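Local coordinates for protein vestitone reductase (Medicago sativa, PDB 2P4H) that catalyses the NADPH-dependent, stereospecific reduction of (3R)-vestitone to the isoflavanol DMI, the penultimate step in making the phytoalexin medicarpin, at residues Y26-I32 and K54-A60; A104-K109 and A170-G175; V117-I121 and L237-P243; L207-L211 and Y270-T274; R246-P251 and D288-L294. One frame throughout, in Å; residues are numbered along the deposited sequence.

Interaction 1 of 5, residues Y26-I32 and K54-A60; sequences YSVNTTI and KLHFFNA
Two parallel strands, 27-31 and 55-57, run 4.7 Å apart with N-to-C directions 22° from each other, Val28 level with Leu55, Asn29 with His56 and Thr30 with Phe57. Lys54, ending a helix, accepts from Val28 N through its O (2.7 Å); its extended side chain reaches a water (NZ to water 2.9 Å) that donates to Tyr26 O (2.8 Å). Leu55 sets CD1 3.8 Å from Val28 CG1, on the face that helix 12-23 covers. His56 bonds twice, N to Val28 O (2.8 Å) and O to Thr30 N (2.9 Å). This is the edge of the parallel Rossmann sheet: 55-57 is outermost and 27-31 joins it to strand 3-7, which precedes the glycine-rich turn predicted to bind NADP(+). Phe57 (m) lays its ring against Thr30; threonine suits both neighbours, giving CG2 to the ring (CH-pi, 4.0 Å from the centroid) and OG1 to Val6 O. Phe58 N donates to Thr30 O (3.0 Å). Small Ala60 sets CB 3.9 Å from Thr31 CG2.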
# COMPACT_ATOMS: atom_id res chain seq x y z
N TYR A 26 19.70 -5.38 0.72
CA TYR A 26 19.53 -4.75 2.02
C TYR A 26 19.33 -5.78 3.12
O TYR A 26 18.99 -6.93 2.86
CB TYR A 26 18.31 -3.83 2.04
CG TYR A 26 18.42 -2.56 1.23
CD1 TYR A 26 18.16 -2.55 -0.14
CD2 TYR A 26 18.76 -1.36 1.84
CE1 TYR A 26 18.23 -1.37 -0.88
CE2 TYR A 26 18.84 -0.17 1.11
CZ TYR A 26 18.57 -0.19 -0.24
OH TYR A 26 18.63 0.99 -0.95
N SER A 27 19.56 -5.35 4.36
CA SER A 27 19.31 -6.20 5.52
C SER A 27 17.98 -5.64 6.03
O SER A 27 17.65 -4.49 5.76
CB SER A 27 20.43 -6.07 6.56
OG SER A 27 20.68 -4.72 6.91
N VAL A 28 17.23 -6.45 6.77
CA VAL A 28 15.92 -6.00 7.24
C VAL A 28 15.56 -6.29 8.69
O VAL A 28 15.78 -7.39 9.19
CB VAL A 28 14.81 -6.64 6.36
CG1 VAL A 28 13.44 -6.17 6.81
CG2 VAL A 28 15.05 -6.28 4.90
N ASN A 29 15.00 -5.28 9.35
CA ASN A 29 14.51 -5.40 10.72
C ASN A 29 13.01 -5.28 10.51
O ASN A 29 12.56 -4.47 9.71
CB ASN A 29 14.97 -4.22 11.59
CG ASN A 29 16.40 -4.36 12.07
OD1 ASN A 29 16.93 -3.44 12.70
ND2 ASN A 29 17.01 -5.50 11.81
N THR A 30 12.23 -6.09 11.21
CA THR A 30 10.79 -6.00 11.03
C THR A 30 10.01 -6.22 12.32
O THR A 30 10.46 -6.92 13.23
CB THR A 30 10.29 -7.01 9.96
OG1 THR A 30 8.91 -6.75 9.64
CG2 THR A 30 10.41 -8.45 10.46
N THR A 31 8.85 -5.58 12.39
CA THR A 31 7.93 -5.71 13.52
C THR A 31 6.66 -6.23 12.86
O THR A 31 6.34 -5.85 11.72
CB THR A 31 7.68 -4.35 14.23
OG1 THR A 31 7.12 -3.41 13.30
CG2 THR A 31 8.97 -3.80 14.78
N ILE A 32 5.95 -7.12 13.54
CA ILE A 32 4.74 -7.71 12.97
C ILE A 32 3.53 -7.67 13.89
O ILE A 32 3.66 -7.46 15.10
CB ILE A 32 5.00 -9.18 12.55
CG1 ILE A 32 5.28 -10.02 13.80
CG2 ILE A 32 6.18 -9.25 11.60
CD1 ILE A 32 5.52 -11.49 13.50
N LYS A 54 20.02 -11.98 7.03
CA LYS A 54 19.77 -10.54 7.04
C LYS A 54 18.42 -10.07 7.55
O LYS A 54 18.15 -8.87 7.57
CB LYS A 54 19.99 -9.98 5.63
CG LYS A 54 21.38 -10.23 5.07
CD LYS A 54 21.46 -9.78 3.62
CE LYS A 54 22.77 -10.18 2.98
NZ LYS A 54 22.79 -9.84 1.54
N LEU A 55 17.56 -10.99 7.96
CA LEU A 55 16.24 -10.62 8.47
C LEU A 55 16.17 -10.81 9.98
O LEU A 55 16.47 -11.89 10.50
CB LEU A 55 15.14 -11.45 7.80
CG LEU A 55 13.72 -11.19 8.31
CD1 LEU A 55 13.32 -9.74 8.06
CD2 LEU A 55 12.75 -12.14 7.61
N HIS A 56 15.76 -9.76 10.69
CA HIS A 56 15.67 -9.80 12.15
C HIS A 56 14.31 -9.31 12.62
O HIS A 56 13.78 -8.32 12.10
CB HIS A 56 16.77 -8.92 12.75
CG HIS A 56 18.14 -9.24 12.23
ND1 HIS A 56 18.81 -10.39 12.57
CD2 HIS A 56 18.95 -8.56 11.38
CE1 HIS A 56 19.98 -10.42 11.95
NE2 HIS A 56 20.08 -9.32 11.22
N PHE A 57 13.74 -9.99 13.61
CA PHE A 57 12.44 -9.63 14.16
C PHE A 57 12.55 -8.91 15.50
O PHE A 57 13.43 -9.20 16.31
CB PHE A 57 11.57 -10.87 14.33
CG PHE A 57 11.22 -11.55 13.04
CD1 PHE A 57 12.14 -12.35 12.38
CD2 PHE A 57 9.96 -11.38 12.47
CE1 PHE A 57 11.82 -12.98 11.17
CE2 PHE A 57 9.62 -11.99 11.27
CZ PHE A 57 10.55 -12.80 10.62
N PHE A 58 11.63 -7.97 15.73
CA PHE A 58 11.60 -7.18 16.95
C PHE A 58 10.18 -7.02 17.49
O PHE A 58 9.23 -6.84 16.73
CB PHE A 58 12.16 -5.78 16.69
CG PHE A 58 13.62 -5.77 16.33
CD1 PHE A 58 14.58 -5.57 17.32
CD2 PHE A 58 14.03 -5.98 15.02
CE1 PHE A 58 15.93 -5.57 17.00
CE2 PHE A 58 15.38 -5.99 14.70
CZ PHE A 58 16.33 -5.78 15.69
N ASN A 59 10.05 -7.09 18.81
CA ASN A 59 8.75 -6.88 19.44
C ASN A 59 8.57 -5.37 19.51
O ASN A 59 9.54 -4.64 19.68
CB ASN A 59 8.71 -7.46 20.85
CG ASN A 59 8.56 -8.96 20.87
OD1 ASN A 59 7.65 -9.51 20.24
ND2 ASN A 59 9.44 -9.64 21.60
N ALA A 60 7.33 -4.92 19.39
CA ALA A 60 7.03 -3.50 19.46
C ALA A 60 5.53 -3.29 19.52
O ALA A 60 4.76 -4.19 19.19
CB ALA A 60 7.61 -2.76 18.25
O HOH W 1 20.14 -8.71 1.00
O HOH W 2 6.86 -7.92 16.17
O HOH W 3 4.23 -4.48 16.26

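Interaction 2 of 5, residues A104-K109 and A170-G175; sequences ALGILK and AVLEFG
This is apolar helix-helix packing on one side of the Rossmann sheet, where helices 95-111 and 158-177 lie next to each other over strands 119-125 and 182-187. The segments 104-109 and 170-175 run nearly parallel, their axes 9.9 Å apart at closest and crossing at -25°, with Leu105 and Val171 nearest in register (CA to CA 6.2 Å). Both are helical, although the first is kinked where the N atoms of Ile107 and Leu108 lack bonds to the preceding turn. Ala104 and Leu108 point toward the neighbour, and Leu105 starts sideways but reaches it with CD2. Ala104 is small enough to leave its CB 3.9 Å from Val171 CG2. Leu105 (m, t) extends CD2 into the second helix, 3.6 Å from Ala170 O, 3.9 Å from Val171 CA and 3.8 Å from Phe174 CB. One turn on, Leu108 (t, p) puts CD2 3.5 Å from Phe174 CD2 and 4.1 Å from Val171 CG1, and also touches Phe120 and Val182 of the sheet below. Phe174 (t, chi2 89°) points its CA-CB bond toward the first helix and buries more area than any other residue here; its CZ meets Lys109 CG at 3.6 Å, so the lysine contributes its aliphatic stem. With aliphatic groups, a lysine stem and one ring making the contact, and no polar pair joining the segments, the fit depends on complementary shape and burial of hydrocarbon.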
# COMPACT_ATOMS: atom_id res chain seq x y z
N ALA A 104 0.20 5.72 13.80
CA ALA A 104 0.90 6.28 12.65
C ALA A 104 2.20 6.94 13.10
O ALA A 104 3.22 6.84 12.42
CB ALA A 104 0.02 7.30 11.95
N LEU A 105 2.15 7.60 14.26
CA LEU A 105 3.31 8.32 14.78
C LEU A 105 4.30 7.59 15.67
O LEU A 105 5.42 8.07 15.83
CB LEU A 105 2.84 9.58 15.52
CG LEU A 105 2.03 10.61 14.73
CD1 LEU A 105 1.68 11.77 15.65
CD2 LEU A 105 2.82 11.09 13.53
N GLY A 106 3.90 6.47 16.25
CA GLY A 106 4.78 5.74 17.15
C GLY A 106 6.22 5.58 16.69
O GLY A 106 7.16 6.09 17.32
N ILE A 107 6.41 4.88 15.58
CA ILE A 107 7.76 4.65 15.08
C ILE A 107 8.38 5.93 14.51
O ILE A 107 9.61 6.07 14.47
CB ILE A 107 7.76 3.50 14.04
CG1 ILE A 107 9.20 3.16 13.65
CG2 ILE A 107 6.89 3.86 12.84
CD1 ILE A 107 9.33 1.89 12.84
N LEU A 108 7.55 6.88 14.08
CA LEU A 108 8.08 8.14 13.56
C LEU A 108 8.69 8.94 14.73
O LEU A 108 9.74 9.57 14.59
CB LEU A 108 6.97 8.95 12.88
CG LEU A 108 7.36 10.30 12.26
CD1 LEU A 108 8.46 10.12 11.22
CD2 LEU A 108 6.13 10.93 11.64
N LYS A 109 8.02 8.92 15.88
CA LYS A 109 8.53 9.63 17.05
C LYS A 109 9.87 9.01 17.47
O LYS A 109 10.79 9.72 17.88
CB LYS A 109 7.53 9.54 18.21
CG LYS A 109 6.28 10.38 18.02
CD LYS A 109 5.27 10.11 19.12
CE LYS A 109 4.03 10.96 18.96
NZ LYS A 109 3.00 10.64 20.00
N ALA A 170 -1.20 13.48 10.10
CA ALA A 170 -0.40 13.52 11.31
C ALA A 170 1.08 13.25 11.01
O ALA A 170 1.96 13.92 11.54
CB ALA A 170 -0.92 12.51 12.32
N VAL A 171 1.33 12.29 10.14
CA VAL A 171 2.69 11.94 9.76
C VAL A 171 3.39 13.10 9.05
O VAL A 171 4.53 13.45 9.38
CB VAL A 171 2.70 10.69 8.83
CG1 VAL A 171 4.06 10.51 8.18
CG2 VAL A 171 2.34 9.45 9.65
N LEU A 172 2.72 13.72 8.09
CA LEU A 172 3.31 14.83 7.36
C LEU A 172 3.60 16.01 8.29
O LEU A 172 4.67 16.62 8.23
CB LEU A 172 2.37 15.27 6.23
CG LEU A 172 2.22 14.27 5.08
CD1 LEU A 172 1.00 14.61 4.26
CD2 LEU A 172 3.48 14.28 4.23
N GLU A 173 2.65 16.32 9.17
CA GLU A 173 2.83 17.43 10.09
C GLU A 173 3.96 17.18 11.08
O GLU A 173 4.81 18.05 11.29
CB GLU A 173 1.54 17.69 10.86
CG GLU A 173 1.61 18.89 11.80
CD GLU A 173 1.97 20.17 11.06
OE1 GLU A 173 1.27 20.53 10.10
OE2 GLU A 173 2.96 20.83 11.46
N PHE A 174 3.98 16.00 11.69
CA PHE A 174 5.02 15.67 12.65
C PHE A 174 6.39 15.70 11.98
O PHE A 174 7.35 16.23 12.53
CB PHE A 174 4.78 14.30 13.26
CG PHE A 174 5.73 13.96 14.38
CD1 PHE A 174 5.42 14.32 15.69
CD2 PHE A 174 6.94 13.33 14.12
CE1 PHE A 174 6.31 14.04 16.73
CE2 PHE A 174 7.84 13.05 15.15
CZ PHE A 174 7.52 13.41 16.46
N GLY A 175 6.48 15.11 10.79
CA GLY A 175 7.75 15.10 10.08
C GLY A 175 8.27 16.50 9.84
O GLY A 175 9.46 16.77 10.03

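Interaction 3 of 5, residues V117-I121 and L237-P243; sequences VKRFI and LLENSVP
The guanidinium of Arg119 gathers one carbonyl of the last helical turn and two from the loop that follows. Arg119 NE and NH2 both donate to Leu237 O (2.8 and 3.1 Å), NH1 and NH2 both donate to Val242 O (3.1 and 2.9 Å), and a weak bond runs from NH2 to Asn240 O (2.9 Å). In this Rossmann fold, Arg119 thus ties the inner strand 119-125, between 77-80 and 182-187, to the C-terminal end of helix 227-239 and the turn leading on to strand 245-248. Arginine suits the place because its planar fork can satisfy several acceptors near its own plane, while NH1 also forms a salt bridge with Asp181. The side chain is bent (t, p, p) to arrive there. Helix 227-239 ends at Glu239; Asn240 leaves helical angles, and an inverse gamma turn centred on Ser241 lies between the carbonyls of Asn240 and Val242. Nearest in register are Arg119 and Leu238, CA to CA 5.7 Å. Around this polar centre Arg119 CB lies 4.0 Å from Leu238 CD1. Exposed Lys118, extended beyond chi1 (p), passes CE 3.6 Å from the same Leu238 CD1. On the buried side Ile121 (m, t) rests its CD1 4.0 Å from Leu237 CB.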
# COMPACT_ATOMS: atom_id res chain seq x y z
N VAL A 117 18.86 7.19 9.94
CA VAL A 117 17.73 7.16 9.02
C VAL A 117 17.72 8.34 8.05
O VAL A 117 17.68 9.50 8.48
CB VAL A 117 16.38 7.12 9.79
CG1 VAL A 117 15.22 7.22 8.81
CG2 VAL A 117 16.27 5.83 10.59
N LYS A 118 17.76 8.05 6.76
CA LYS A 118 17.76 9.11 5.75
C LYS A 118 16.37 9.35 5.15
O LYS A 118 16.12 10.41 4.59
CB LYS A 118 18.77 8.80 4.64
CG LYS A 118 18.58 7.49 3.90
CD LYS A 118 19.69 7.31 2.87
CE LYS A 118 19.53 6.04 2.06
NZ LYS A 118 20.62 5.89 1.06
N ARG A 119 15.49 8.37 5.27
CA ARG A 119 14.13 8.54 4.77
C ARG A 119 13.14 7.67 5.53
O ARG A 119 13.41 6.50 5.82
CB ARG A 119 14.03 8.21 3.28
CG ARG A 119 12.70 8.66 2.66
CD ARG A 119 12.74 10.11 2.20
NE ARG A 119 13.21 10.21 0.82
CZ ARG A 119 13.19 11.31 0.07
NH1 ARG A 119 12.73 12.45 0.57
NH2 ARG A 119 13.60 11.26 -1.18
N PHE A 120 11.99 8.26 5.85
CA PHE A 120 10.90 7.58 6.54
C PHE A 120 9.78 7.56 5.50
O PHE A 120 9.32 8.62 5.07
CB PHE A 120 10.46 8.37 7.78
CG PHE A 120 9.35 7.73 8.56
CD1 PHE A 120 8.03 7.80 8.12
CD2 PHE A 120 9.62 7.05 9.75
CE1 PHE A 120 7.00 7.21 8.84
CE2 PHE A 120 8.59 6.45 10.48
CZ PHE A 120 7.28 6.53 10.02
N ILE A 121 9.36 6.37 5.10
CA ILE A 121 8.31 6.25 4.09
C ILE A 121 7.05 5.65 4.69
O ILE A 121 7.05 4.52 5.20
CB ILE A 121 8.78 5.40 2.89
CG1 ILE A 121 10.07 5.99 2.33
CG2 ILE A 121 7.71 5.38 1.81
CD1 ILE A 121 10.59 5.30 1.08
N LEU A 237 12.77 6.01 -3.62
CA LEU A 237 12.66 7.19 -2.78
C LEU A 237 13.64 7.18 -1.61
O LEU A 237 13.98 8.23 -1.07
CB LEU A 237 11.22 7.35 -2.30
CG LEU A 237 10.26 7.64 -3.46
CD1 LEU A 237 8.81 7.52 -2.99
CD2 LEU A 237 10.53 9.04 -4.01
N LEU A 238 14.08 6.00 -1.21
CA LEU A 238 15.05 5.88 -0.13
C LEU A 238 16.45 6.24 -0.66
O LEU A 238 17.23 6.89 0.03
CB LEU A 238 15.08 4.46 0.42
CG LEU A 238 16.27 4.11 1.34
CD1 LEU A 238 16.18 4.91 2.63
CD2 LEU A 238 16.26 2.62 1.63
N GLU A 239 16.74 5.80 -1.88
CA GLU A 239 18.05 6.01 -2.50
C GLU A 239 18.24 7.33 -3.25
O GLU A 239 19.37 7.76 -3.47
CB GLU A 239 18.37 4.86 -3.46
CG GLU A 239 18.28 3.47 -2.83
CD GLU A 239 18.65 2.36 -3.80
OE1 GLU A 239 18.43 2.53 -5.02
OE2 GLU A 239 19.14 1.31 -3.35
N ASN A 240 17.14 7.96 -3.65
CA ASN A 240 17.21 9.22 -4.38
C ASN A 240 16.63 10.37 -3.57
O ASN A 240 15.46 10.35 -3.19
CB ASN A 240 16.48 9.07 -5.72
CG ASN A 240 17.14 8.05 -6.62
OD1 ASN A 240 18.06 8.37 -7.38
ND2 ASN A 240 16.68 6.81 -6.54
N SER A 241 17.47 11.37 -3.31
CA SER A 241 17.10 12.53 -2.51
C SER A 241 16.13 13.53 -3.13
O SER A 241 16.34 14.74 -3.04
CB SER A 241 18.37 13.26 -2.06
OG SER A 241 19.12 13.69 -3.18
N VAL A 242 15.06 13.03 -3.75
CA VAL A 242 14.06 13.91 -4.33
C VAL A 242 13.27 14.50 -3.16
O VAL A 242 13.36 14.01 -2.03
CB VAL A 242 13.12 13.15 -5.29
CG1 VAL A 242 13.92 12.61 -6.47
CG2 VAL A 242 12.43 12.00 -4.56
N PRO A 243 12.49 15.57 -3.39
CA PRO A 243 11.72 16.19 -2.30
C PRO A 243 10.84 15.26 -1.49
O PRO A 243 10.22 14.33 -2.03
CB PRO A 243 10.90 17.26 -3.02
CG PRO A 243 11.78 17.63 -4.17
CD PRO A 243 12.29 16.30 -4.65

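Interaction 4 of 5, residues L207-L211 and Y270-T274; sequences LVLVL and YQILT
Two neighbouring bumps on a short helix, Leu209 and Val210, fit against an extended stretch of loop, with Leu209 level with Ile272 (CA to CA 5.8 Å). The helix, 208-211, starts after Leu207 at the N-cap position; in its first turn Leu207 O takes bonds from Val210 N (2.9 Å) and Leu211 N (2.7 Å), and Leu209 and Val210 are the residues that meet the loop. Val210 (m) fills the hollow between Tyr270 and Ile272: its CG1 lies 4.0 Å from Tyr270 CD2 and 3.9 Å from Ile272 CD1. The loop follows helix 256-266, and the contact sits at the surface, away from the seven-stranded Rossmann sheet, beside helices 256-266 and 305-319. Leu209 (m, t) lies between Ile272 and Leu273, its CB 4.1 Å from Ile272 CG2 and its CD2 4.3 Å from Leu273 CD1, and also touches Met259 and Ser260 of helix 256-266. Beta-branched Ile272 (m, t) can serve both bumps, with CG2 beside Leu209 and CD1 beside Val210. Where the backbones stay apart, a water fills the gap, donating to Leu209 O (2.8 Å) and accepting from Leu273 N (2.9 Å).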
# COMPACT_ATOMS: atom_id res chain seq x y z
N LEU A 207 -9.82 -9.05 -8.67
CA LEU A 207 -10.13 -10.23 -9.48
C LEU A 207 -11.59 -10.64 -9.43
O LEU A 207 -11.93 -11.79 -9.70
CB LEU A 207 -9.25 -11.41 -9.03
CG LEU A 207 -7.74 -11.24 -9.22
CD1 LEU A 207 -7.03 -12.54 -8.86
CD2 LEU A 207 -7.44 -10.86 -10.67
N VAL A 208 -12.47 -9.69 -9.10
CA VAL A 208 -13.89 -9.98 -9.01
C VAL A 208 -14.47 -10.65 -10.27
O VAL A 208 -15.35 -11.50 -10.16
CB VAL A 208 -14.68 -8.68 -8.69
CG1 VAL A 208 -14.50 -7.65 -9.80
CG2 VAL A 208 -16.15 -9.01 -8.48
N LEU A 209 -13.97 -10.30 -11.45
CA LEU A 209 -14.49 -10.90 -12.67
C LEU A 209 -14.11 -12.37 -12.86
O LEU A 209 -14.78 -13.10 -13.59
CB LEU A 209 -14.07 -10.09 -13.90
CG LEU A 209 -14.64 -8.67 -14.03
CD1 LEU A 209 -14.23 -8.10 -15.38
CD2 LEU A 209 -16.17 -8.69 -13.91
N VAL A 210 -13.04 -12.82 -12.21
CA VAL A 210 -12.63 -14.22 -12.33
C VAL A 210 -12.80 -15.02 -11.05
O VAL A 210 -12.84 -16.25 -11.08
CB VAL A 210 -11.16 -14.36 -12.79
CG1 VAL A 210 -10.99 -13.75 -14.17
CG2 VAL A 210 -10.24 -13.69 -11.79
N LEU A 211 -12.91 -14.33 -9.92
CA LEU A 211 -13.06 -14.96 -8.61
C LEU A 211 -14.46 -14.82 -8.02
O LEU A 211 -14.91 -15.68 -7.26
CB LEU A 211 -12.06 -14.37 -7.61
CG LEU A 211 -10.60 -14.82 -7.66
CD1 LEU A 211 -9.76 -13.95 -6.73
CD2 LEU A 211 -10.52 -16.27 -7.25
N TYR A 270 -11.80 -18.91 -18.13
CA TYR A 270 -12.73 -18.44 -17.11
C TYR A 270 -14.00 -17.85 -17.70
O TYR A 270 -13.98 -17.26 -18.78
CB TYR A 270 -12.07 -17.38 -16.22
CG TYR A 270 -10.84 -17.85 -15.50
CD1 TYR A 270 -10.87 -18.98 -14.68
CD2 TYR A 270 -9.63 -17.17 -15.64
CE1 TYR A 270 -9.73 -19.42 -14.02
CE2 TYR A 270 -8.48 -17.60 -14.98
CZ TYR A 270 -8.54 -18.73 -14.18
OH TYR A 270 -7.40 -19.18 -13.54
N GLN A 271 -15.11 -18.01 -16.98
CA GLN A 271 -16.38 -17.45 -17.40
C GLN A 271 -16.34 -16.02 -16.90
O GLN A 271 -16.43 -15.76 -15.70
CB GLN A 271 -17.55 -18.21 -16.76
CG GLN A 271 -17.97 -19.48 -17.49
CD GLN A 271 -16.82 -20.41 -17.80
OE1 GLN A 271 -15.92 -20.08 -18.57
NE2 GLN A 271 -16.83 -21.59 -17.18
N ILE A 272 -16.16 -15.08 -17.83
CA ILE A 272 -16.06 -13.67 -17.49
C ILE A 272 -17.18 -12.84 -18.10
O ILE A 272 -17.50 -12.98 -19.28
CB ILE A 272 -14.71 -13.10 -17.98
CG1 ILE A 272 -13.56 -13.84 -17.29
CG2 ILE A 272 -14.64 -11.60 -17.71
CD1 ILE A 272 -12.19 -13.47 -17.82
N LEU A 273 -17.79 -11.98 -17.28
CA LEU A 273 -18.86 -11.12 -17.76
C LEU A 273 -18.32 -10.29 -18.91
O LEU A 273 -17.24 -9.69 -18.81
CB LEU A 273 -19.33 -10.19 -16.64
CG LEU A 273 -20.11 -10.84 -15.50
CD1 LEU A 273 -20.23 -9.88 -14.34
CD2 LEU A 273 -21.49 -11.25 -16.00
N THR A 274 -19.07 -10.24 -20.00
CA THR A 274 -18.67 -9.48 -21.18
C THR A 274 -19.03 -8.01 -21.05
O THR A 274 -19.79 -7.60 -20.17
CB THR A 274 -19.37 -10.00 -22.44
OG1 THR A 274 -20.79 -9.79 -22.31
CG2 THR A 274 -19.10 -11.48 -22.64
O HOH W 4 -17.28 -12.28 -14.42

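Interaction 5 of 5, residues R246-P251 and D288-L294; sequences RYNCSP and DLNTKKL
Strand 245-248 forms one edge of the seven-stranded Rossmann sheet, and segment 288-294 packs along it and the residues that follow with a short strand, a turn and the start of helix 292-296. Three direct hydrogen bonds join the segments. Ser250 N donates to Thr291 OG1 (2.8 Å); Thr291, at the N-cap position but making no capping bond with its side chain, passes the link on within its own segment, OG1 donating to Leu289 O (2.9 Å). Asn248 ND2, on a side chain pointing toward the turn, reaches Asn290 O at 2.9 Å, and Lys293 NZ donates to Arg246 O at 2.8 Å. That same ammonium sits over the Tyr247 ring, a cation-pi contact with NZ 4.6 Å from the centroid and 9° off the normal; CE adds a CH-pi contact at 4.1 Å. A long, fully extended lysine (all t) lets one side chain meet both ring and carbonyl. The guanidinium of Arg246 leads away from 288-294 to a salt bridge with Glu168, while Tyr247 OH bonds Pro243 O. Apolar packing comes from Leu294 (t, p), with CD1 4.1 Å from Tyr247 CD1 and CD2 4.0 Å from Cys249 SG; Leu289 CB makes a close van der Waals contact with Ser250 CB (3.6 Å). Among bridging waters, one donates both to Ser250 O (2.8 Å) and to Asp288 OD1 (2.7 Å).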
# COMPACT_ATOMS: atom_id res chain seq x y z
N ARG A 246 4.12 14.12 -0.27
CA ARG A 246 3.20 13.12 -0.79
C ARG A 246 3.46 12.74 -2.24
O ARG A 246 3.78 13.59 -3.07
CB ARG A 246 1.75 13.62 -0.72
CG ARG A 246 1.33 14.30 0.56
CD ARG A 246 -0.13 14.70 0.43
NE ARG A 246 -1.04 13.58 0.65
CZ ARG A 246 -2.31 13.56 0.28
NH1 ARG A 246 -2.84 14.60 -0.37
NH2 ARG A 246 -3.08 12.53 0.59
N TYR A 247 3.28 11.46 -2.55
CA TYR A 247 3.45 10.97 -3.92
C TYR A 247 2.40 9.92 -4.24
O TYR A 247 2.32 8.89 -3.56
CB TYR A 247 4.82 10.33 -4.13
CG TYR A 247 5.97 11.30 -4.21
CD1 TYR A 247 6.39 11.83 -5.43
CD2 TYR A 247 6.65 11.70 -3.06
CE1 TYR A 247 7.44 12.74 -5.50
CE2 TYR A 247 7.70 12.61 -3.11
CZ TYR A 247 8.09 13.12 -4.34
OH TYR A 247 9.12 14.03 -4.40
N ASN A 248 1.58 10.18 -5.25
CA ASN A 248 0.61 9.19 -5.70
C ASN A 248 1.47 8.10 -6.35
O ASN A 248 2.48 8.41 -6.99
CB ASN A 248 -0.31 9.75 -6.79
CG ASN A 248 -1.51 10.50 -6.24
OD1 ASN A 248 -1.94 10.28 -5.11
ND2 ASN A 248 -2.06 11.39 -7.05
N CYS A 249 1.08 6.85 -6.18
CA CYS A 249 1.80 5.73 -6.80
C CYS A 249 0.68 4.86 -7.37
O CYS A 249 0.39 3.77 -6.88
CB CYS A 249 2.61 4.98 -5.74
SG CYS A 249 3.71 3.73 -6.42
N SER A 250 0.08 5.37 -8.44
CA SER A 250 -1.10 4.76 -9.05
C SER A 250 -1.04 4.94 -10.56
O SER A 250 -1.75 5.78 -11.12
CB SER A 250 -2.31 5.49 -8.46
OG SER A 250 -3.55 4.96 -8.88
N PRO A 251 -0.21 4.14 -11.25
CA PRO A 251 -0.06 4.23 -12.70
C PRO A 251 -1.22 3.78 -13.57
O PRO A 251 -1.27 4.10 -14.76
CB PRO A 251 1.19 3.39 -12.96
CG PRO A 251 1.03 2.29 -11.96
CD PRO A 251 0.61 3.04 -10.71
N ASP A 288 -8.76 8.74 -10.95
CA ASP A 288 -7.42 8.42 -11.40
C ASP A 288 -6.50 9.24 -10.48
O ASP A 288 -6.67 10.46 -10.37
CB ASP A 288 -7.26 8.86 -12.87
CG ASP A 288 -5.87 8.61 -13.43
OD1 ASP A 288 -5.08 7.85 -12.82
OD2 ASP A 288 -5.57 9.16 -14.51
N LEU A 289 -5.59 8.57 -9.79
CA LEU A 289 -4.66 9.27 -8.90
C LEU A 289 -3.41 9.57 -9.74
O LEU A 289 -2.50 8.74 -9.85
CB LEU A 289 -4.33 8.40 -7.68
CG LEU A 289 -5.56 7.80 -6.97
CD1 LEU A 289 -5.11 7.02 -5.75
CD2 LEU A 289 -6.53 8.90 -6.56
N ASN A 290 -3.41 10.75 -10.35
CA ASN A 290 -2.33 11.22 -11.23
C ASN A 290 -0.97 10.98 -10.60
O ASN A 290 -0.65 11.53 -9.55
CB ASN A 290 -2.54 12.71 -11.52
CG ASN A 290 -1.75 13.19 -12.72
OD1 ASN A 290 -1.99 14.30 -13.22
ND2 ASN A 290 -0.80 12.38 -13.18
N THR A 291 -0.15 10.18 -11.27
CA THR A 291 1.16 9.82 -10.77
C THR A 291 2.31 10.55 -11.48
O THR A 291 3.47 10.14 -11.44
CB THR A 291 1.27 8.27 -10.82
OG1 THR A 291 0.26 7.74 -9.94
CG2 THR A 291 2.61 7.76 -10.36
N LYS A 292 1.96 11.68 -12.10
CA LYS A 292 2.94 12.50 -12.80
C LYS A 292 4.06 13.00 -11.87
O LYS A 292 5.22 13.04 -12.26
CB LYS A 292 2.24 13.69 -13.46
CG LYS A 292 3.17 14.67 -14.14
CD LYS A 292 2.38 15.73 -14.89
CE LYS A 292 3.28 16.79 -15.52
NZ LYS A 292 4.01 17.57 -14.49
N LYS A 293 3.72 13.36 -10.63
CA LYS A 293 4.74 13.86 -9.71
C LYS A 293 5.86 12.85 -9.48
O LYS A 293 7.04 13.20 -9.51
CB LYS A 293 4.10 14.25 -8.37
CG LYS A 293 5.05 14.94 -7.40
CD LYS A 293 4.36 15.21 -6.07
CE LYS A 293 5.31 15.87 -5.07
NZ LYS A 293 4.63 16.14 -3.76
N LEU A 294 5.49 11.60 -9.24
CA LEU A 294 6.48 10.56 -9.01
C LEU A 294 7.32 10.29 -10.26
O LEU A 294 8.53 10.07 -10.16
CB LEU A 294 5.79 9.27 -8.53
CG LEU A 294 6.68 8.07 -8.22
CD1 LEU A 294 7.74 8.44 -7.19
CD2 LEU A 294 5.81 6.93 -7.70
O HOH W 5 2.84 10.97 -8.22
O HOH W 6 -5.12 5.80 -11.01
O HOH W 7 -2.59 6.92 -13.49

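Interactions 1, 3 and 5, all partly buried, reach the seven-stranded sheet: 1 and 5 at its two outermost strands, 3 at the inner strand 119-125. Backbone pairing dominates interaction 1, whereas side chains reaching carbonyls mark 3 and 5. Interaction 2, the buried helix pair, is apolar and meets interaction 3 where Leu108 packs on Phe120. Interaction 3 also touches interaction 1, through Glu239 and Tyr26 in a probable hydrogen bond, and interaction 5, through Val242 beside Tyr247; it is therefore a hub. Leu172 of segment 170-175 packs on Arg246, joining 2 to 5. Interaction 4 stands apart at the surface, about 28 Å between centres from interaction 5, and combines hydrocarbon with one bridging water.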